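Local coordinates for protein phytase (Debaryomyces castellii, PDB 2GFI) that hydrolyses phytate (inositol hexakisphosphate) as a 3-phytase, a member of the histidine acid phosphatase family, at residues A[209-214]-A[430-435]; A[216-221]-A[297-302]. One frame throughout, in Å; residues are numbered along the deposited sequence.

Contact 1 (A[209-214]-A[430-435]); sequences DGCFNY and EQCGNN. With NAG (2-acetamido-2-deoxy-beta-D-glucopyranose), chain D.
C211 and C432, the partners of a disulfide known for this protein, join a surface loop to the last turn of helix 428-432. Their SG atoms are modelled 2.7 Å apart, longer than a closed S–S bond. With SG of C211 anti to its backbone N (chi1 179°), the sulfur is set against SG and CB of C432. Hydrogen bonds close the same joint. The O of C432 accepts from N213 N at 3.2 Å, with the donor above the carbonyl plane, and weakly from F212 N. One residue back, ND2 of N213 reaches Q431 O at 2.7 Å, also from above the carbonyl plane.

The loop thus supplies donors to carbonyls at a helix C terminus, just where G433 departs from helical geometry with positive phi (73°). Beyond it, ND2 of N434 bonds to G210 O, nearly straight (165°), within its own amide plane and on a carbonyl lone pair, though the modelled 2.5 Å is doubtfully short; it also donates to A198 O. An alanine at N434 would probably leave G210 O and A198 O without this donor and open a gap beside CE2 of F212. G210 O also sits over the centre of one face of the F212 ring, while G433 O lies at the ring edge, 3.0 Å from CD2. Farther round, CZ of F212 comes within 3.3 Å of O6 of the N-acetylglucosamine.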
loop_
_atom_site.group_PDB
_atom_site.type_symbol
_atom_site.label_atom_id
_atom_site.label_comp_id
_atom_site.label_asym_id
_atom_site.label_seq_id
_atom_site.Cartn_x
_atom_site.Cartn_y
_atom_site.Cartn_z
ATOM N N ASP A 209 19.416 37.381 5.596
ATOM C CA ASP A 209 19.909 38.265 4.551
ATOM C C ASP A 209 20.466 39.589 5.125
ATOM O O ASP A 209 21.490 40.098 4.659
ATOM C CB ASP A 209 18.788 38.563 3.542
ATOM C CG ASP A 209 18.461 37.373 2.648
ATOM O OD1 ASP A 209 19.160 36.349 2.692
ATOM O OD2 ASP A 209 17.513 37.369 1.856
ATOM N N GLY A 210 19.767 40.132 6.125
ATOM C CA GLY A 210 20.208 41.322 6.823
ATOM C C GLY A 210 21.138 41.032 7.988
ATOM O O GLY A 210 21.521 41.939 8.705
ATOM N N CYS A 211 21.497 39.774 8.206
ATOM C CA CYS A 211 22.425 39.491 9.277
ATOM C C CYS A 211 23.835 39.465 8.749
ATOM O O CYS A 211 24.227 38.490 8.117
ATOM C CB CYS A 211 22.104 38.187 9.987
ATOM S SG CYS A 211 23.317 37.888 11.291
ATOM N N PHE A 212 24.598 40.529 9.019
ATOM C CA PHE A 212 25.924 40.714 8.415
ATOM C C PHE A 212 26.988 39.849 9.043
ATOM O O PHE A 212 27.910 39.441 8.356
ATOM C CB PHE A 212 26.328 42.205 8.381
ATOM C CG PHE A 212 25.341 43.063 7.611
ATOM C CD1 PHE A 212 24.897 42.663 6.343
ATOM C CD2 PHE A 212 24.817 44.225 8.161
ATOM C CE1 PHE A 212 23.972 43.408 5.641
ATOM C CE2 PHE A 212 23.877 44.995 7.447
ATOM C CZ PHE A 212 23.461 44.580 6.194
ATOM N N ASN A 213 26.852 39.552 10.336
ATOM C CA ASN A 213 27.814 38.688 11.037
ATOM C C ASN A 213 27.582 37.198 10.885
ATOM O O ASN A 213 28.349 36.388 11.397
ATOM C CB ASN A 213 27.902 39.077 12.513
ATOM C CG ASN A 213 28.299 40.534 12.690
ATOM O OD1 ASN A 213 28.942 41.117 11.812
ATOM N ND2 ASN A 213 27.902 41.135 13.806
ATOM N N TYR A 214 26.521 36.839 10.177
ATOM C CA TYR A 214 26.195 35.452 9.939
ATOM C C TYR A 214 27.037 34.953 8.779
ATOM O O TYR A 214 26.955 35.459 7.671
ATOM C CB TYR A 214 24.698 35.273 9.678
ATOM C CG TYR A 214 24.309 33.924 9.121
ATOM C CD1 TYR A 214 24.578 32.747 9.826
ATOM C CD2 TYR A 214 23.658 33.822 7.878
ATOM C CE1 TYR A 214 24.213 31.484 9.291
ATOM C CE2 TYR A 214 23.293 32.585 7.342
ATOM C CZ TYR A 214 23.574 31.421 8.059
ATOM O OH TYR A 214 23.219 30.200 7.545
ATOM N N GLU A 430 22.327 44.102 17.325
ATOM C CA GLU A 430 23.691 44.033 17.814
ATOM C C GLU A 430 24.461 42.795 17.358
ATOM O O GLU A 430 25.619 42.903 16.942
ATOM C CB GLU A 430 23.765 44.255 19.336
ATOM C CG GLU A 430 23.511 45.714 19.730
ATOM C CD GLU A 430 24.474 46.708 19.052
ATOM O OE1 GLU A 430 25.698 46.689 19.374
ATOM O OE2 GLU A 430 24.017 47.515 18.194
ATOM N N GLN A 431 23.826 41.628 17.386
ATOM C CA GLN A 431 24.540 40.420 16.984
ATOM C C GLN A 431 24.770 40.364 15.479
ATOM O O GLN A 431 25.813 39.905 15.031
ATOM C CB GLN A 431 23.845 39.172 17.497
ATOM C CG GLN A 431 24.015 38.956 18.984
ATOM C CD GLN A 431 23.071 37.897 19.481
ATOM O OE1 GLN A 431 23.413 36.705 19.522
ATOM N NE2 GLN A 431 21.865 38.304 19.804
ATOM N N CYS A 432 23.806 40.864 14.721
ATOM C CA CYS A 432 23.872 40.865 13.275
ATOM C C CYS A 432 24.629 42.026 12.664
ATOM O O CYS A 432 25.094 41.917 11.529
ATOM C CB CYS A 432 22.467 40.799 12.690
ATOM S SG CYS A 432 21.728 39.186 13.017
ATOM N N GLY A 433 24.751 43.131 13.407
ATOM C CA GLY A 433 25.427 44.343 12.911
ATOM C C GLY A 433 24.568 45.041 11.880
ATOM O O GLY A 433 25.077 45.541 10.881
ATOM N N ASN A 434 23.258 45.056 12.107
ATOM C CA ASN A 434 22.327 45.639 11.153
ATOM C C ASN A 434 21.326 46.501 11.896
ATOM O O ASN A 434 20.590 46.006 12.758
ATOM C CB ASN A 434 21.609 44.531 10.357
ATOM C CG ASN A 434 20.779 45.069 9.177
ATOM O OD1 ASN A 434 20.375 46.230 9.155
ATOM N ND2 ASN A 434 20.509 44.212 8.211
ATOM N N ASN A 435 21.306 47.789 11.550
ATOM C CA ASN A 435 20.469 48.800 12.211
ATOM C C ASN A 435 19.171 49.175 11.515
ATOM O O ASN A 435 18.524 50.164 11.877
ATOM C CB ASN A 435 21.280 50.066 12.460
ATOM C CG ASN A 435 21.828 50.108 13.851
ATOM O OD1 ASN A 435 21.075 50.309 14.828
ATOM N ND2 ASN A 435 23.140 49.887 13.973
HETATM C C1 NAG D . 20.483 48.649 6.411
HETATM C C2 NAG D . 21.588 49.568 6.972
HETATM C C3 NAG D . 22.656 49.991 5.954
HETATM C C4 NAG D . 23.017 48.849 4.988
HETATM C C5 NAG D . 21.699 48.311 4.407
HETATM C C6 NAG D . 21.853 47.390 3.186
HETATM C C7 NAG D . 21.079 51.036 8.832
HETATM C C8 NAG D . 20.219 52.139 9.386
HETATM N N2 NAG D . 20.996 50.773 7.525
HETATM O O3 NAG D . 23.792 50.478 6.650
HETATM O O4 NAG D . 23.906 49.277 3.968
HETATM O O5 NAG D . 20.985 47.701 5.475
HETATM O O6 NAG D . 22.612 46.239 3.486
HETATM O O7 NAG D . 21.826 50.409 9.574
#

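Contact 2 (A[216-221]-A[297-302]); sequences ENANTA and AGNNMT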
loop_
_atom_site.group_PDB
_atom_site.type_symbol
_atom_site.label_atom_id
_atom_site.label_comp_id
_atom_site.label_asym_id
_atom_site.label_seq_id
_atom_site.Cartn_x
_atom_site.Cartn_y
_atom_site.Cartn_z
ATOM N N GLU A 216 27.360 31.626 6.807
ATOM C CA GLU A 216 26.843 30.273 6.569
ATOM C C GLU A 216 27.969 29.295 6.339
ATOM O O GLU A 216 27.830 28.105 6.621
ATOM C CB GLU A 216 25.832 30.223 5.417
ATOM C CG GLU A 216 26.340 30.705 4.071
ATOM C CD GLU A 216 25.359 30.406 2.950
ATOM O OE1 GLU A 216 24.117 30.352 3.233
ATOM O OE2 GLU A 216 25.817 30.217 1.782
ATOM N N ASN A 217 29.095 29.801 5.848
ATOM C CA ASN A 217 30.240 28.939 5.592
ATOM C C ASN A 217 31.268 28.868 6.701
ATOM O O ASN A 217 32.332 28.294 6.518
ATOM C CB ASN A 217 30.877 29.287 4.256
ATOM C CG ASN A 217 29.917 29.087 3.112
ATOM O OD1 ASN A 217 29.596 30.034 2.374
ATOM N ND2 ASN A 217 29.406 27.867 2.976
ATOM N N ALA A 218 30.934 29.415 7.867
ATOM C CA ALA A 218 31.846 29.417 9.001
ATOM C C ALA A 218 32.394 28.037 9.339
ATOM O O ALA A 218 33.504 27.926 9.840
ATOM C CB ALA A 218 31.181 30.017 10.225
ATOM N N ASN A 219 31.620 26.987 9.088
ATOM C CA ASN A 219 31.991 25.666 9.588
ATOM C C ASN A 219 32.331 24.675 8.503
ATOM O O ASN A 219 32.319 23.476 8.745
ATOM C CB ASN A 219 30.880 25.108 10.455
ATOM C CG ASN A 219 30.678 25.904 11.712
ATOM O OD1 ASN A 219 29.537 26.327 12.051
ATOM N ND2 ASN A 219 31.778 26.124 12.432
ATOM N N THR A 220 32.647 25.171 7.310
ATOM C CA THR A 220 32.891 24.286 6.185
ATOM C C THR A 220 34.020 23.287 6.430
ATOM O O THR A 220 33.908 22.151 5.996
ATOM C CB THR A 220 33.136 25.085 4.883
ATOM O OG1 THR A 220 33.948 26.214 5.184
ATOM C CG2 THR A 220 31.838 25.738 4.394
ATOM N N ALA A 221 35.095 23.704 7.104
ATOM C CA ALA A 221 36.248 22.822 7.338
ATOM C C ALA A 221 35.898 21.615 8.224
ATOM O O ALA A 221 36.404 20.518 7.986
ATOM C CB ALA A 221 37.464 23.607 7.922
ATOM N N ALA A 297 21.944 24.886 14.616
ATOM C CA ALA A 297 22.636 25.194 15.858
ATOM C C ALA A 297 24.155 24.996 15.801
ATOM O O ALA A 297 24.872 25.397 16.723
ATOM C CB ALA A 297 22.015 24.390 17.022
ATOM N N GLY A 298 24.639 24.370 14.737
ATOM C CA GLY A 298 26.084 24.261 14.495
ATOM C C GLY A 298 26.679 25.641 14.280
ATOM O O GLY A 298 27.827 25.879 14.587
ATOM N N ASN A 299 25.886 26.553 13.743
ATOM C CA ASN A 299 26.331 27.906 13.482
ATOM C C ASN A 299 25.795 28.834 14.580
ATOM O O ASN A 299 24.562 28.928 14.775
ATOM C CB ASN A 299 25.871 28.365 12.093
ATOM C CG ASN A 299 26.502 29.689 11.671
ATOM O OD1 ASN A 299 26.256 30.724 12.285
ATOM N ND2 ASN A 299 27.310 29.661 10.607
ATOM N N ASN A 300 26.724 29.509 15.280
ATOM C CA ASN A 300 26.388 30.346 16.431
ATOM C C ASN A 300 25.405 31.489 16.119
ATOM O O ASN A 300 24.751 32.022 17.023
ATOM C CB ASN A 300 27.663 30.842 17.189
ATOM C CG ASN A 300 28.646 31.705 16.316
ATOM O OD1 ASN A 300 28.326 32.150 15.203
ATOM N ND2 ASN A 300 29.867 31.946 16.862
ATOM N N MET A 301 25.265 31.839 14.845
ATOM C CA MET A 301 24.449 32.988 14.485
ATOM C C MET A 301 22.989 32.697 14.233
ATOM O O MET A 301 22.175 33.608 14.211
ATOM C CB MET A 301 25.058 33.758 13.303
ATOM C CG MET A 301 26.243 34.634 13.699
ATOM S SD MET A 301 25.859 35.763 15.087
ATOM C CE MET A 301 24.700 36.848 14.272
ATOM N N THR A 302 22.633 31.427 14.068
ATOM C CA THR A 302 21.276 31.076 13.622
ATOM C C THR A 302 20.226 31.216 14.698
ATOM O O THR A 302 19.066 31.506 14.395
ATOM C CB THR A 302 21.223 29.656 13.045
ATOM O OG1 THR A 302 21.621 28.717 14.062
ATOM C CG2 THR A 302 22.215 29.512 11.873
HETATM O O HOH W 1 28.448 27.821 9.165
#
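E216 meets N299 at the start of the first segment, mostly through a water. The water is 2.6 Å from E216 O, to which it is bonded, and it accepts from N299 ND2, also at 2.6 Å. ND2 donates to N215 O as well, so this one amide nitrogen serves both the water and the chain just before 216-221. The CA of E216 is a looser neighbour of N299 ND2; its CB points away from 297-302, and its side chain lies about 9 Å from that of D333, the predicted proton donor.

N217 opens a type I turn whose closure is doubled: its O accepts from T220 N at 3.2 Å and from T220 OG1 at 3.0 Å, the hydroxyl lying in the carbonyl plane. Within that turn, A218 points its CB toward the other segment and meets ND2 of N299 at 3.9 Å, a van der Waals contact of a methyl with the amide nitrogen. N219, at the N-cap position, adds a weak backbone bond from its N to the same water. Its chi1 of -66° carries CG to the G298 side. One amide atom, modelled as OD1, is 3.1 Å from G298 O; a reversed amide could make this a hydrogen bond. T220 and A221 are the first residues of helix 220-223.

On the partner side, OD1 of N299 accepts from M301 N at 3.0 Å on a carbonyl lone pair, so the two ends of the amide face different tasks: ND2 toward the water and N215, OD1 toward its own turn. That bond, from the amide two residues on, defines an Asx turn; with the type I turn from N299 to T302 it forms the capped lead-in to helix 302-318.

Overall arrangement
From the N terminus, the chain passes strand 189-194 and enters the loop with residues 209-214, then 216-221, which runs into helix 220-223. Contact 2 closes first, when 297-302 returns after a largely helical excursion of 75 residues and leads into helix 302-318. Contact 1 closes much later, through 430-435 at the end of helix 428-432, so its 215-residue span encloses contact 2 entirely. Their centres are 14 Å apart, and M301 joins them: its CE packs 3.4 Å from C211 SG and 3.3 Å from Q431 O. The pair therefore ties one loop both to the link between helices 277-295 and 302-318 and to helix 428-432.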